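Local coordinates for xyloglucanase (Paenibacillus pabuli, PDB 2JEQ), which hydrolyses the beta-1,4-glucan backbone of xyloglucan, a plant cell-wall polysaccharide, as an endo-acting glycoside hydrolase of family 5, at residues Pro89-Asn94 with His131-Asn136; Leu143-Gly148 with Asn181-Gly186. All coordinates share one frame; numbering follows the deposited sequence.

Interaction 1. Residues Pro89-Asn94 with His131-Asn136; sequences PVSYLN and HGDGYN. With BGC (beta-D-glucopyranose), chain B; XYS (alpha-D-xylopyranose), chain C.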
loop_
_atom_site.group_PDB
_atom_site.type_symbol
_atom_site.label_atom_id
_atom_site.label_comp_id
_atom_site.label_asym_id
_atom_site.label_seq_id
_atom_site.Cartn_x
_atom_site.Cartn_y
_atom_site.Cartn_z
ATOM N N PRO A 89 4.325 -5.476 0.184
ATOM C CA PRO A 89 3.442 -6.072 1.171
ATOM C C PRO A 89 4.150 -7.230 1.874
ATOM O O PRO A 89 4.710 -8.089 1.195
ATOM C CB PRO A 89 2.258 -6.577 0.308
ATOM C CG PRO A 89 2.285 -5.673 -0.892
ATOM C CD PRO A 89 3.742 -5.510 -1.165
ATOM N N VAL A 90 4.145 -7.240 3.209
ATOM C CA VAL A 90 4.683 -8.380 3.982
ATOM C C VAL A 90 3.694 -8.799 5.056
ATOM O O VAL A 90 3.248 -7.962 5.870
ATOM C CB VAL A 90 6.004 -8.028 4.759
ATOM C CG1 VAL A 90 6.680 -9.245 5.232
ATOM C CG2 VAL A 90 6.986 -7.155 3.920
ATOM N N SER A 91 3.444 -10.106 5.131
ATOM C CA SER A 91 2.640 -10.708 6.195
ATOM C C SER A 91 3.505 -11.432 7.219
ATOM O O SER A 91 4.537 -12.044 6.888
ATOM C CB SER A 91 1.655 -11.724 5.600
ATOM O OG SER A 91 0.603 -11.016 4.966
ATOM N N TYR A 92 3.068 -11.377 8.462
ATOM C CA TYR A 92 3.786 -12.030 9.533
ATOM C C TYR A 92 3.062 -13.259 10.082
ATOM O O TYR A 92 3.582 -14.375 9.994
ATOM C CB TYR A 92 4.168 -10.989 10.580
ATOM C CG TYR A 92 5.220 -10.040 10.004
ATOM C CD1 TYR A 92 6.565 -10.305 10.187
ATOM C CD2 TYR A 92 4.872 -8.933 9.199
ATOM C CE1 TYR A 92 7.581 -9.459 9.618
ATOM C CE2 TYR A 92 5.897 -8.070 8.648
ATOM C CZ TYR A 92 7.247 -8.375 8.888
ATOM O OH TYR A 92 8.292 -7.606 8.386
ATOM N N LEU A 93 1.866 -13.053 10.628
ATOM C CA LEU A 93 0.950 -14.151 10.973
ATOM C C LEU A 93 1.599 -15.228 11.847
ATOM O O LEU A 93 2.059 -14.915 12.950
ATOM C CB LEU A 93 0.295 -14.729 9.693
ATOM C CG LEU A 93 -0.408 -13.705 8.766
ATOM C CD1 LEU A 93 -0.795 -14.265 7.387
ATOM C CD2 LEU A 93 -1.620 -13.082 9.424
ATOM N N ASN A 94 1.636 -16.479 11.398
ATOM C CA ASN A 94 2.166 -17.537 12.255
ATOM C C ASN A 94 3.685 -17.596 12.368
ATOM O O ASN A 94 4.219 -18.308 13.216
ATOM C CB ASN A 94 1.565 -18.888 11.926
ATOM C CG ASN A 94 0.083 -18.971 12.312
ATOM O OD1 ASN A 94 -0.398 -18.228 13.187
ATOM N ND2 ASN A 94 -0.642 -19.874 11.662
ATOM N N HIS A 131 0.767 -6.481 6.319
ATOM C CA HIS A 131 -0.300 -6.586 5.311
ATOM C C HIS A 131 -1.445 -7.525 5.737
ATOM O O HIS A 131 -2.482 -7.049 6.194
ATOM C CB HIS A 131 0.289 -7.038 3.960
ATOM C CG HIS A 131 -0.565 -6.703 2.766
ATOM N ND1 HIS A 131 -0.455 -5.508 2.083
ATOM C CD2 HIS A 131 -1.538 -7.406 2.135
ATOM C CE1 HIS A 131 -1.314 -5.493 1.081
ATOM N NE2 HIS A 131 -1.988 -6.633 1.090
ATOM N N GLY A 132 -1.252 -8.837 5.593
ATOM C CA GLY A 132 -2.321 -9.840 5.880
ATOM C C GLY A 132 -2.806 -9.829 7.326
ATOM O O GLY A 132 -3.972 -10.106 7.589
ATOM N N ASP A 133 -1.902 -9.482 8.253
ATOM C CA ASP A 133 -2.133 -9.505 9.707
ATOM C C ASP A 133 -3.303 -8.659 10.177
ATOM O O ASP A 133 -3.950 -9.016 11.165
ATOM C CB ASP A 133 -0.872 -9.100 10.481
ATOM C CG ASP A 133 0.297 -10.001 10.169
ATOM O OD1 ASP A 133 0.766 -9.963 9.022
ATOM O OD2 ASP A 133 0.752 -10.740 11.064
ATOM N N GLY A 134 -3.576 -7.581 9.450
ATOM C CA GLY A 134 -4.626 -6.614 9.820
ATOM C C GLY A 134 -6.024 -6.992 9.373
ATOM O O GLY A 134 -6.973 -6.303 9.728
ATOM N N TYR A 135 -6.151 -8.096 8.611
ATOM C CA TYR A 135 -7.425 -8.522 7.993
ATOM C C TYR A 135 -8.174 -9.566 8.799
ATOM O O TYR A 135 -7.610 -10.593 9.174
ATOM C CB TYR A 135 -7.180 -9.152 6.614
ATOM C CG TYR A 135 -6.943 -8.201 5.465
ATOM C CD1 TYR A 135 -7.919 -7.259 5.101
ATOM C CD2 TYR A 135 -5.797 -8.302 4.669
ATOM C CE1 TYR A 135 -7.711 -6.397 4.058
ATOM C CE2 TYR A 135 -5.585 -7.429 3.594
ATOM C CZ TYR A 135 -6.554 -6.496 3.293
ATOM O OH TYR A 135 -6.403 -5.643 2.249
ATOM N N ASN A 136 -9.472 -9.313 9.015
ATOM C CA ASN A 136 -10.373 -10.279 9.578
ATOM C C ASN A 136 -10.500 -11.505 8.682
ATOM O O ASN A 136 -10.733 -12.607 9.160
ATOM C CB ASN A 136 -11.760 -9.652 9.750
ATOM C CG ASN A 136 -11.902 -8.864 11.031
ATOM O OD1 ASN A 136 -11.778 -7.635 11.037
ATOM N ND2 ASN A 136 -12.214 -9.559 12.121
HETATM C C2 BGC B . -5.127 -5.367 -0.856
HETATM C C3 BGC B . -4.508 -6.477 -1.696
HETATM C C4 BGC B . -5.534 -7.080 -2.685
HETATM C C5 BGC B . -6.264 -5.954 -3.445
HETATM C C6 BGC B . -7.298 -6.362 -4.510
HETATM C C1 BGC B . -5.780 -4.432 -1.857
HETATM O O1 BGC B . -6.175 -3.204 -1.304
HETATM O O2 BGC B . -4.137 -4.711 -0.085
HETATM O O3 BGC B . -4.018 -7.465 -0.834
HETATM O O4 BGC B . -4.865 -7.954 -3.569
HETATM O O5 BGC B . -6.853 -5.142 -2.435
HETATM O O6 BGC B . -8.305 -7.200 -3.963
HETATM C C1 XYS C . -6.932 -11.715 0.931
HETATM C C2 XYS C . -8.261 -11.981 1.621
HETATM C C3 XYS C . -9.158 -10.783 1.341
HETATM C C4 XYS C . -8.492 -9.476 1.734
HETATM C C5 XYS C . -7.068 -9.405 1.163
HETATM O O2 XYS C . -8.896 -13.112 1.055
HETATM O O3 XYS C . -10.408 -10.869 1.986
HETATM O O4 XYS C . -9.319 -8.495 1.165
HETATM O O5 XYS C . -6.363 -10.604 1.465
#
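D133 reaches across to the backbone of 89-94 and takes two consecutive amides in its carboxylate. The Y92 N-H meets OD1 on its syn lone pair, 2.8 Å from N to OD1 and essentially straight at 179°; the L93 N-H comes to OD2 from the syn side too, but 25° out of the carboxylate plane. W142 NE1 is a further donor to OD2, so this buried acid has three N-H groups on it, which probably favours its charged form. Two more bonds run the other way across the contact, with backbone N-H groups of 131-136 as donors. The H131 N-H goes to V90 O, 2.9 Å from N to O, approaching from above the carbonyl plane. G132 N donates to S91 OG over 2.9 Å, on a bent path, and that hydroxyl is also bonded to E53 O.

Apolar contacts fill in around these. L93 sends its CD2 branch over the D133 stem, 3.6 Å from D133 CA. At the other end, P89 CB makes a CH-pi contact with one face of the H131 ring, 3.8 Å from the ring centroid and offset toward the rim.

A chi1 of -159° swings the H131 ring away from its own N and alongside P89, with NE2 directed at the glucose. H131 NE2 and glucose O3 share a straight 2.9 Å hydrogen bond, while N129 OD1 engages ND1 and helps fix the ring's rotation. Further on, Y135 lays one ring face against the xylose, with XYS C5 3.5 Å from CE2. Loops following neighbouring strands 85-88 and 125-129 thus build one wall of the sugar-binding cleft at the C-terminal mouth of a (beta/alpha)8 TIM barrel.

Interaction 2. Residues Leu143-Gly148 with Asn181-Gly186; sequences LLVNGG and NEVFDG. With BGC (beta-D-glucopyranose), chain B.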
loop_
_atom_site.group_PDB
_atom_site.type_symbol
_atom_site.label_atom_id
_atom_site.label_comp_id
_atom_site.label_asym_id
_atom_site.label_seq_id
_atom_site.Cartn_x
_atom_site.Cartn_y
_atom_site.Cartn_z
ATOM N N LEU A 143 -4.531 -8.341 14.065
ATOM C CA LEU A 143 -4.486 -6.920 14.312
ATOM C C LEU A 143 -5.872 -6.401 13.936
ATOM O O LEU A 143 -6.070 -5.759 12.872
ATOM C CB LEU A 143 -3.405 -6.274 13.451
ATOM C CG LEU A 143 -3.158 -4.778 13.642
ATOM C CD1 LEU A 143 -2.498 -4.466 15.017
ATOM C CD2 LEU A 143 -2.255 -4.324 12.506
ATOM N N LEU A 144 -6.822 -6.706 14.814
ATOM C CA LEU A 144 -8.245 -6.491 14.547
ATOM C C LEU A 144 -8.821 -5.400 15.470
ATOM O O LEU A 144 -8.843 -5.531 16.688
ATOM C CB LEU A 144 -9.022 -7.820 14.653
ATOM C CG LEU A 144 -8.417 -9.096 14.034
ATOM C CD1 LEU A 144 -9.350 -10.289 14.281
ATOM C CD2 LEU A 144 -8.083 -8.952 12.534
ATOM N N VAL A 145 -9.229 -4.297 14.867
ATOM C CA VAL A 145 -9.852 -3.169 15.578
ATOM C C VAL A 145 -11.148 -3.596 16.244
ATOM O O VAL A 145 -11.630 -2.935 17.157
ATOM C CB VAL A 145 -10.080 -1.945 14.646
ATOM C CG1 VAL A 145 -8.746 -1.426 14.141
ATOM C CG2 VAL A 145 -10.990 -2.307 13.451
ATOM N N ASN A 146 -11.689 -4.721 15.802
ATOM C CA ASN A 146 -12.910 -5.235 16.385
ATOM C C ASN A 146 -12.589 -6.331 17.399
ATOM O O ASN A 146 -13.489 -6.986 17.926
ATOM C CB ASN A 146 -13.871 -5.703 15.293
ATOM C CG ASN A 146 -13.244 -6.746 14.351
ATOM O OD1 ASN A 146 -13.602 -7.920 14.409
ATOM N ND2 ASN A 146 -12.312 -6.315 13.482
ATOM N N GLY A 147 -11.292 -6.512 17.670
ATOM C CA GLY A 147 -10.829 -7.467 18.665
ATOM C C GLY A 147 -11.255 -7.066 20.059
ATOM O O GLY A 147 -11.288 -5.884 20.376
ATOM N N GLY A 148 -11.592 -8.039 20.900
ATOM C CA GLY A 148 -11.964 -7.720 22.288
ATOM C C GLY A 148 -10.750 -7.507 23.180
ATOM O O GLY A 148 -10.805 -6.789 24.202
ATOM N N ASN A 181 -1.872 -2.050 6.630
ATOM C CA ASN A 181 -2.334 -2.045 5.250
ATOM C C ASN A 181 -3.755 -1.516 5.231
ATOM O O ASN A 181 -3.952 -0.316 5.417
ATOM C CB ASN A 181 -2.216 -3.431 4.600
ATOM C CG ASN A 181 -2.856 -3.485 3.213
ATOM O OD1 ASN A 181 -2.691 -2.576 2.400
ATOM N ND2 ASN A 181 -3.635 -4.534 2.965
ATOM N N GLU A 182 -4.735 -2.399 5.054
ATOM C CA GLU A 182 -6.152 -1.988 5.069
ATOM C C GLU A 182 -6.842 -2.470 6.340
ATOM O O GLU A 182 -7.203 -3.652 6.479
ATOM C CB GLU A 182 -6.892 -2.493 3.827
ATOM C CG GLU A 182 -6.413 -1.905 2.506
ATOM C CD GLU A 182 -7.140 -2.486 1.287
ATOM O OE1 GLU A 182 -7.765 -3.591 1.389
ATOM O OE2 GLU A 182 -7.027 -1.846 0.206
ATOM N N VAL A 183 -7.038 -1.552 7.270
ATOM C CA VAL A 183 -7.442 -1.946 8.601
ATOM C C VAL A 183 -8.855 -1.427 8.880
ATOM O O VAL A 183 -9.091 -0.228 8.836
ATOM C CB VAL A 183 -6.404 -1.478 9.687
ATOM C CG1 VAL A 183 -6.919 -1.718 11.093
ATOM C CG2 VAL A 183 -5.058 -2.151 9.475
ATOM N N PHE A 184 -9.764 -2.369 9.145
ATOM C CA PHE A 184 -11.174 -2.124 9.395
ATOM C C PHE A 184 -11.861 -3.368 9.986
ATOM O O PHE A 184 -11.195 -4.376 10.277
ATOM C CB PHE A 184 -11.884 -1.507 8.164
ATOM C CG PHE A 184 -12.343 -2.503 7.106
ATOM C CD1 PHE A 184 -11.475 -3.448 6.562
ATOM C CD2 PHE A 184 -13.648 -2.448 6.632
ATOM C CE1 PHE A 184 -11.913 -4.369 5.576
ATOM C CE2 PHE A 184 -14.115 -3.359 5.645
ATOM C CZ PHE A 184 -13.238 -4.313 5.114
ATOM N N ASP A 185 -13.176 -3.296 10.199
ATOM C CA ASP A 185 -13.899 -4.385 10.870
ATOM C C ASP A 185 -14.557 -5.378 9.925
ATOM O O ASP A 185 -15.334 -6.239 10.362
ATOM C CB ASP A 185 -14.936 -3.826 11.881
ATOM C CG ASP A 185 -15.956 -2.861 11.243
ATOM O OD1 ASP A 185 -15.774 -2.447 10.064
ATOM O OD2 ASP A 185 -16.963 -2.503 11.935
ATOM N N GLY A 186 -14.244 -5.274 8.635
ATOM C CA GLY A 186 -14.894 -6.101 7.628
ATOM C C GLY A 186 -16.232 -5.574 7.121
ATOM O O GLY A 186 -16.867 -6.236 6.294
HETATM C C2 BGC B . -5.127 -5.367 -0.856
HETATM C C3 BGC B . -4.508 -6.477 -1.696
HETATM C C4 BGC B . -5.534 -7.080 -2.685
HETATM C C5 BGC B . -6.264 -5.954 -3.445
HETATM C C6 BGC B . -7.298 -6.362 -4.510
HETATM C C1 BGC B . -5.780 -4.432 -1.857
HETATM O O1 BGC B . -6.175 -3.204 -1.304
HETATM O O2 BGC B . -4.137 -4.711 -0.085
HETATM O O3 BGC B . -4.018 -7.465 -0.834
HETATM O O4 BGC B . -4.865 -7.954 -3.569
HETATM O O5 BGC B . -6.853 -5.142 -2.435
HETATM O O6 BGC B . -8.305 -7.200 -3.963
HETATM O O HOH W 1 -8.840 -4.806 11.785
#
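Beside the sugar-binding cleft, the loops that follow barrel strands 125-129 and 175-178 pack against each other, with V145 of one set against V183 and F184 of the other. V145 divides its two methyls between them: CG1 lies 3.6 Å from V183 CG1, while CG2 sits 3.7 Å from the F184 carbonyl carbon. On the other side of the contact, a chi1 of 172° turns V183 CG1 away from its own N and onto V145. Y202 of helix 193-211 also packs on V145.

In a family 5 TIM barrel, the Asn-Glu pair after the fourth strand belongs to the catalytic centre, and N181-E182 fits that place here, E182 being the probable acid/base. N181 ND2 donates to glucose O2 over 3.1 Å, at an N-H...O angle of 152°, while R87 NH2 holds its OD1. E182 lies beside glucose O1, but the very short approach in the model is doubtful; its carboxylate is placed by bonds from OE1 to Y135 OH and from OE2 to H264 ND1. Past these two, the chain runs outward through V183 to F184, where the backbone N of G186 sits over the centre of the F184 ring on one face.

No direct hydrogen bond joins the two segments; a water does the bridging. It accepts from V145 N, and it lies 2.8 Å from F184 O and 3.1 Å from L143 O, within hydrogen-bonding distance of both carbonyls. The 143-148 side is shaped by a type I beta turn from L144 to G147, closed by G147 N to L144 O at 2.8 Å.

N146 crosses over D185, its ND2 3.6 Å from D185 CA, with the amide and carboxylate planes 62° apart. The polar end of N146 is engaged elsewhere, by N136 OD1, and D185 OD1 takes the N-H of N187.

Interactions 1 and 2 have centres about 11 Å apart and meet on the same glucose, which H131 of interaction 1 holds at O3 and N181 of interaction 2 holds at O2; E323 OE1 also bonds to this sugar. The two contacts touch each other directly. Y135 OH lies 2.6 Å from E182 OE1, a probable hydrogen bond that ties the tyrosine whose ring face lies against the xylose to the presumed acid/base. Farther out, N136 OD1 is 2.8 Å from N146 ND2, again probably bonded. Segments 131-136 and 143-148 belong to one loop, also linked by backbone bonding between D133 and L143; this one loop touches 89-94 at its start and 181-186 farther on.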